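5-dehydro-2-deoxygluconokinase (Bacillus halodurans C-125, PDB 2QCV) probably phosphorylates 5-dehydro-2-deoxy-D-gluconate with ATP, a step in the breakdown of myo-inositol to acetyl-CoA, as a kinase of the PfkB family. Local coordinates at residues A[222-236]-A[239-251]. Numbering follows the deposited sequence.
Sequences NDETIRYLFKHSPEL and IKHGVEGSFAYTK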
# COMPACT_ATOMS: atom_id res chain seq x y z
N ASN A 222 -15.68 -37.83 -1.20
CA ASN A 222 -16.01 -37.47 -2.59
C ASN A 222 -17.53 -37.52 -2.81
O ASN A 222 -18.07 -36.74 -3.62
CB ASN A 222 -15.33 -38.37 -3.59
CG ASN A 222 -13.82 -38.19 -3.64
OD1 ASN A 222 -13.24 -37.41 -2.89
ND2 ASN A 222 -13.18 -38.94 -4.53
N ASP A 223 -18.22 -38.47 -2.17
CA ASP A 223 -19.67 -38.60 -2.36
C ASP A 223 -20.39 -37.35 -1.84
O ASP A 223 -21.35 -36.88 -2.44
CB ASP A 223 -20.25 -39.86 -1.71
CG ASP A 223 -19.78 -41.14 -2.40
OD1 ASP A 223 -19.46 -41.09 -3.61
OD2 ASP A 223 -19.75 -42.19 -1.73
N GLU A 224 -19.90 -36.77 -0.75
CA GLU A 224 -20.47 -35.54 -0.23
C GLU A 224 -20.12 -34.35 -1.11
O GLU A 224 -20.96 -33.47 -1.33
CB GLU A 224 -20.03 -35.30 1.22
CG GLU A 224 -20.67 -36.30 2.19
CD GLU A 224 -22.19 -36.33 2.03
OE1 GLU A 224 -22.81 -35.25 2.20
OE2 GLU A 224 -22.75 -37.40 1.69
N THR A 225 -18.90 -34.31 -1.60
CA THR A 225 -18.46 -33.23 -2.50
C THR A 225 -19.36 -33.15 -3.70
O THR A 225 -19.80 -32.05 -4.08
CB THR A 225 -17.03 -33.48 -2.95
OG1 THR A 225 -16.19 -33.48 -1.79
CG2 THR A 225 -16.55 -32.45 -3.98
N ILE A 226 -19.60 -34.28 -4.36
CA ILE A 226 -20.37 -34.26 -5.59
C ILE A 226 -21.86 -34.06 -5.30
O ILE A 226 -22.53 -33.44 -6.10
CB ILE A 226 -20.13 -35.51 -6.48
CG1 ILE A 226 -20.81 -36.74 -5.88
CG2 ILE A 226 -18.60 -35.65 -6.77
CD1 ILE A 226 -20.50 -38.07 -6.55
N ARG A 227 -22.35 -34.55 -4.16
CA ARG A 227 -23.76 -34.31 -3.80
C ARG A 227 -24.02 -32.81 -3.69
O ARG A 227 -25.06 -32.31 -4.10
CB ARG A 227 -24.12 -35.03 -2.50
CG ARG A 227 -25.54 -34.82 -2.01
CD ARG A 227 -25.80 -35.63 -0.69
N TYR A 228 -23.05 -32.09 -3.13
CA TYR A 228 -23.05 -30.63 -3.05
C TYR A 228 -22.99 -29.96 -4.44
O TYR A 228 -23.92 -29.25 -4.84
CB TYR A 228 -21.92 -30.14 -2.08
CG TYR A 228 -21.36 -28.77 -2.38
CD1 TYR A 228 -22.19 -27.66 -2.53
CD2 TYR A 228 -19.98 -28.56 -2.47
CE1 TYR A 228 -21.68 -26.42 -2.82
CE2 TYR A 228 -19.46 -27.34 -2.76
CZ TYR A 228 -20.31 -26.26 -2.94
OH TYR A 228 -19.80 -25.03 -3.22
N LEU A 229 -21.94 -30.22 -5.21
CA LEU A 229 -21.73 -29.48 -6.44
C LEU A 229 -22.74 -29.80 -7.52
O LEU A 229 -23.05 -28.94 -8.35
CB LEU A 229 -20.31 -29.70 -6.96
CG LEU A 229 -19.24 -28.95 -6.18
CD1 LEU A 229 -17.90 -29.32 -6.73
CD2 LEU A 229 -19.46 -27.42 -6.23
N PHE A 230 -23.31 -31.00 -7.47
CA PHE A 230 -24.34 -31.41 -8.44
C PHE A 230 -25.72 -30.79 -8.15
O PHE A 230 -26.66 -31.01 -8.92
CB PHE A 230 -24.45 -32.93 -8.58
CG PHE A 230 -23.30 -33.58 -9.35
CD1 PHE A 230 -22.64 -32.93 -10.38
CD2 PHE A 230 -22.94 -34.87 -9.08
CE1 PHE A 230 -21.61 -33.52 -11.05
CE2 PHE A 230 -21.91 -35.49 -9.77
CZ PHE A 230 -21.23 -34.80 -10.76
N LYS A 231 -25.84 -30.00 -7.09
CA LYS A 231 -26.97 -29.09 -6.90
C LYS A 231 -26.79 -27.83 -7.73
O LYS A 231 -27.70 -27.05 -7.83
CB LYS A 231 -27.11 -28.68 -5.43
CG LYS A 231 -27.58 -29.80 -4.56
CD LYS A 231 -27.52 -29.38 -3.09
CE LYS A 231 -27.76 -30.58 -2.20
NZ LYS A 231 -27.58 -30.23 -0.77
N HIS A 232 -25.60 -27.65 -8.33
CA HIS A 232 -25.23 -26.41 -9.01
C HIS A 232 -24.92 -26.74 -10.47
O HIS A 232 -25.51 -27.70 -10.99
CB HIS A 232 -24.10 -25.72 -8.25
CG HIS A 232 -24.45 -25.38 -6.84
ND1 HIS A 232 -25.08 -24.20 -6.50
CD2 HIS A 232 -24.32 -26.08 -5.69
CE1 HIS A 232 -25.29 -24.17 -5.19
NE2 HIS A 232 -24.82 -25.29 -4.67
N SER A 233 -24.04 -25.98 -11.13
CA SER A 233 -23.77 -26.17 -12.55
C SER A 233 -22.98 -27.41 -12.97
O SER A 233 -23.19 -27.90 -14.06
CB SER A 233 -23.07 -24.94 -13.13
OG SER A 233 -23.94 -23.82 -13.07
N PRO A 234 -21.98 -27.87 -12.18
CA PRO A 234 -21.15 -28.94 -12.75
C PRO A 234 -21.88 -30.16 -13.25
O PRO A 234 -22.85 -30.63 -12.62
CB PRO A 234 -20.20 -29.30 -11.60
CG PRO A 234 -20.08 -28.02 -10.87
CD PRO A 234 -21.44 -27.42 -10.89
N GLU A 235 -21.40 -30.66 -14.39
CA GLU A 235 -21.84 -31.95 -14.99
C GLU A 235 -20.75 -33.02 -14.87
O GLU A 235 -21.03 -34.19 -14.99
CB GLU A 235 -22.18 -31.71 -16.48
CG GLU A 235 -20.93 -31.52 -17.36
CD GLU A 235 -21.18 -30.90 -18.77
OE1 GLU A 235 -22.34 -30.56 -19.07
OE2 GLU A 235 -20.19 -30.82 -19.58
N LEU A 236 -19.53 -32.61 -14.53
CA LEU A 236 -18.37 -33.49 -14.43
C LEU A 236 -17.41 -32.99 -13.39
O LEU A 236 -16.99 -31.83 -13.44
CB LEU A 236 -17.61 -33.60 -15.77
CG LEU A 236 -16.36 -34.49 -15.84
CD1 LEU A 236 -16.64 -36.02 -15.54
CD2 LEU A 236 -15.71 -34.32 -17.19
N ILE A 239 -11.72 -35.72 -9.26
CA ILE A 239 -11.06 -35.56 -7.97
C ILE A 239 -9.83 -36.48 -7.97
O ILE A 239 -9.96 -37.70 -8.13
CB ILE A 239 -12.00 -35.91 -6.75
CG1 ILE A 239 -13.36 -35.16 -6.87
CG2 ILE A 239 -11.28 -35.64 -5.39
CD1 ILE A 239 -14.35 -35.36 -5.72
N LYS A 240 -8.64 -35.89 -7.83
CA LYS A 240 -7.36 -36.61 -7.92
C LYS A 240 -6.78 -36.91 -6.55
O LYS A 240 -6.79 -36.06 -5.64
CB LYS A 240 -6.37 -35.80 -8.72
CG LYS A 240 -6.92 -35.36 -10.09
CD LYS A 240 -5.95 -34.43 -10.76
CE LYS A 240 -6.00 -33.03 -10.24
NZ LYS A 240 -4.79 -32.24 -10.69
N HIS A 241 -6.28 -38.12 -6.41
CA HIS A 241 -5.74 -38.61 -5.14
C HIS A 241 -4.31 -39.15 -5.28
O HIS A 241 -3.89 -40.08 -4.56
CB HIS A 241 -6.64 -39.69 -4.58
CG HIS A 241 -8.05 -39.26 -4.29
ND1 HIS A 241 -8.50 -39.06 -3.00
CD2 HIS A 241 -9.11 -39.00 -5.10
CE1 HIS A 241 -9.78 -38.71 -3.03
NE2 HIS A 241 -10.18 -38.69 -4.29
N GLY A 242 -3.52 -38.56 -6.17
CA GLY A 242 -2.12 -38.93 -6.33
C GLY A 242 -1.98 -40.42 -6.64
O GLY A 242 -2.63 -40.94 -7.53
N VAL A 243 -1.18 -41.13 -5.86
CA VAL A 243 -0.96 -42.55 -6.13
C VAL A 243 -2.19 -43.43 -5.91
O VAL A 243 -2.23 -44.55 -6.41
CB VAL A 243 0.23 -43.12 -5.31
CG1 VAL A 243 1.50 -42.43 -5.72
CG2 VAL A 243 -0.04 -43.01 -3.84
N GLU A 244 -3.20 -42.94 -5.18
CA GLU A 244 -4.46 -43.67 -5.02
C GLU A 244 -5.36 -43.52 -6.27
O GLU A 244 -6.43 -44.12 -6.36
CB GLU A 244 -5.18 -43.22 -3.74
CG GLU A 244 -4.36 -43.38 -2.47
CD GLU A 244 -5.02 -42.68 -1.28
OE1 GLU A 244 -6.20 -42.98 -1.00
OE2 GLU A 244 -4.39 -41.79 -0.67
N GLY A 245 -4.89 -42.77 -7.25
CA GLY A 245 -5.58 -42.63 -8.52
C GLY A 245 -6.45 -41.40 -8.58
O GLY A 245 -6.31 -40.49 -7.78
N SER A 246 -7.36 -41.39 -9.54
CA SER A 246 -8.26 -40.29 -9.76
C SER A 246 -9.66 -40.81 -10.10
O SER A 246 -9.83 -41.93 -10.57
CB SER A 246 -7.71 -39.29 -10.82
OG SER A 246 -7.31 -39.87 -12.03
N PHE A 247 -10.66 -39.99 -9.79
CA PHE A 247 -12.07 -40.40 -9.91
C PHE A 247 -12.81 -39.28 -10.61
O PHE A 247 -12.62 -38.08 -10.27
CB PHE A 247 -12.61 -40.69 -8.53
CG PHE A 247 -11.81 -41.74 -7.79
CD1 PHE A 247 -10.65 -41.39 -7.11
CD2 PHE A 247 -12.18 -43.07 -7.83
CE1 PHE A 247 -9.89 -42.36 -6.47
CE2 PHE A 247 -11.42 -44.04 -7.22
CZ PHE A 247 -10.28 -43.68 -6.52
N ALA A 248 -13.59 -39.63 -11.62
CA ALA A 248 -14.44 -38.68 -12.29
C ALA A 248 -15.88 -39.09 -12.04
O ALA A 248 -16.24 -40.30 -12.11
CB ALA A 248 -14.14 -38.65 -13.78
N TYR A 249 -16.72 -38.09 -11.80
CA TYR A 249 -18.14 -38.30 -11.48
C TYR A 249 -19.00 -37.41 -12.39
O TYR A 249 -18.68 -36.26 -12.57
CB TYR A 249 -18.39 -37.87 -10.03
CG TYR A 249 -17.52 -38.56 -9.00
CD1 TYR A 249 -17.91 -39.78 -8.46
CD2 TYR A 249 -16.31 -38.01 -8.60
CE1 TYR A 249 -17.13 -40.44 -7.51
CE2 TYR A 249 -15.53 -38.62 -7.65
CZ TYR A 249 -15.95 -39.85 -7.10
OH TYR A 249 -15.19 -40.48 -6.19
N THR A 250 -20.09 -37.95 -12.93
CA THR A 250 -21.01 -37.21 -13.80
C THR A 250 -22.33 -36.96 -13.08
O THR A 250 -22.71 -37.72 -12.17
CB THR A 250 -21.29 -37.97 -15.13
OG1 THR A 250 -22.06 -39.14 -14.85
CG2 THR A 250 -19.98 -38.32 -15.79
N LYS A 251 -23.00 -35.89 -13.49
CA LYS A 251 -24.25 -35.50 -12.88
C LYS A 251 -25.32 -36.60 -13.10
O LYS A 251 -26.18 -36.81 -12.26
CB LYS A 251 -24.75 -34.19 -13.47
CG LYS A 251 -26.06 -33.78 -12.79
CD LYS A 251 -26.56 -32.42 -13.08
CE LYS A 251 -27.51 -31.98 -11.91
NZ LYS A 251 -27.71 -30.53 -11.86
O HOH W 1 -16.75 -41.90 -4.62
O HOH W 2 -25.90 -29.22 -14.51
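Tyr249 lies across one side of helix 222-229, a worked example of how a ribokinase-like alpha/beta sheet is covered where its strands turn antiparallel. The helix leads through a type I turn, Leu229 to His232, into strand 236-240, which a hairpin joins to strand 246-250; helix and second strand run 34° apart. Followed outward, Tyr249 begins with CB 3.9 Å from Ile226 CG2. Its CG lies near both Ile226 CG2 and CD1, and CD1 of the ring meets the CD1 methyl of Ile226 at 3.6 Å, the two side chains crossing at about a right angle. CZ passes CB of Asn222, and OH accepts a hydrogen bond from Asn222 ND2 and pairs with a water that donates to Asp223 OD1. An alanine in place of Tyr249 would probably uncover Ile226 and leave one N-H of the Asn222 amide without its mate. That amide stands 85° from the tyrosine ring and spends its other N-H on a nearly straight bond to His241 NE2, while Arg207 holds its OD1. With CG anti to the carbonyl carbon (chi1 -73°), Phe230 brings its ring against the end of strand 246-250, its edge near Tyr249 O and Lys251 CA over the centre of one face, a CH-pi contact. Beside it, Lys251 N donates to Glu235 O, and the extended lysine chain slides past Phe230 in the opposite direction, bringing NZ to Phe230 O, 3.2 Å away, in a weak hydrogen bond.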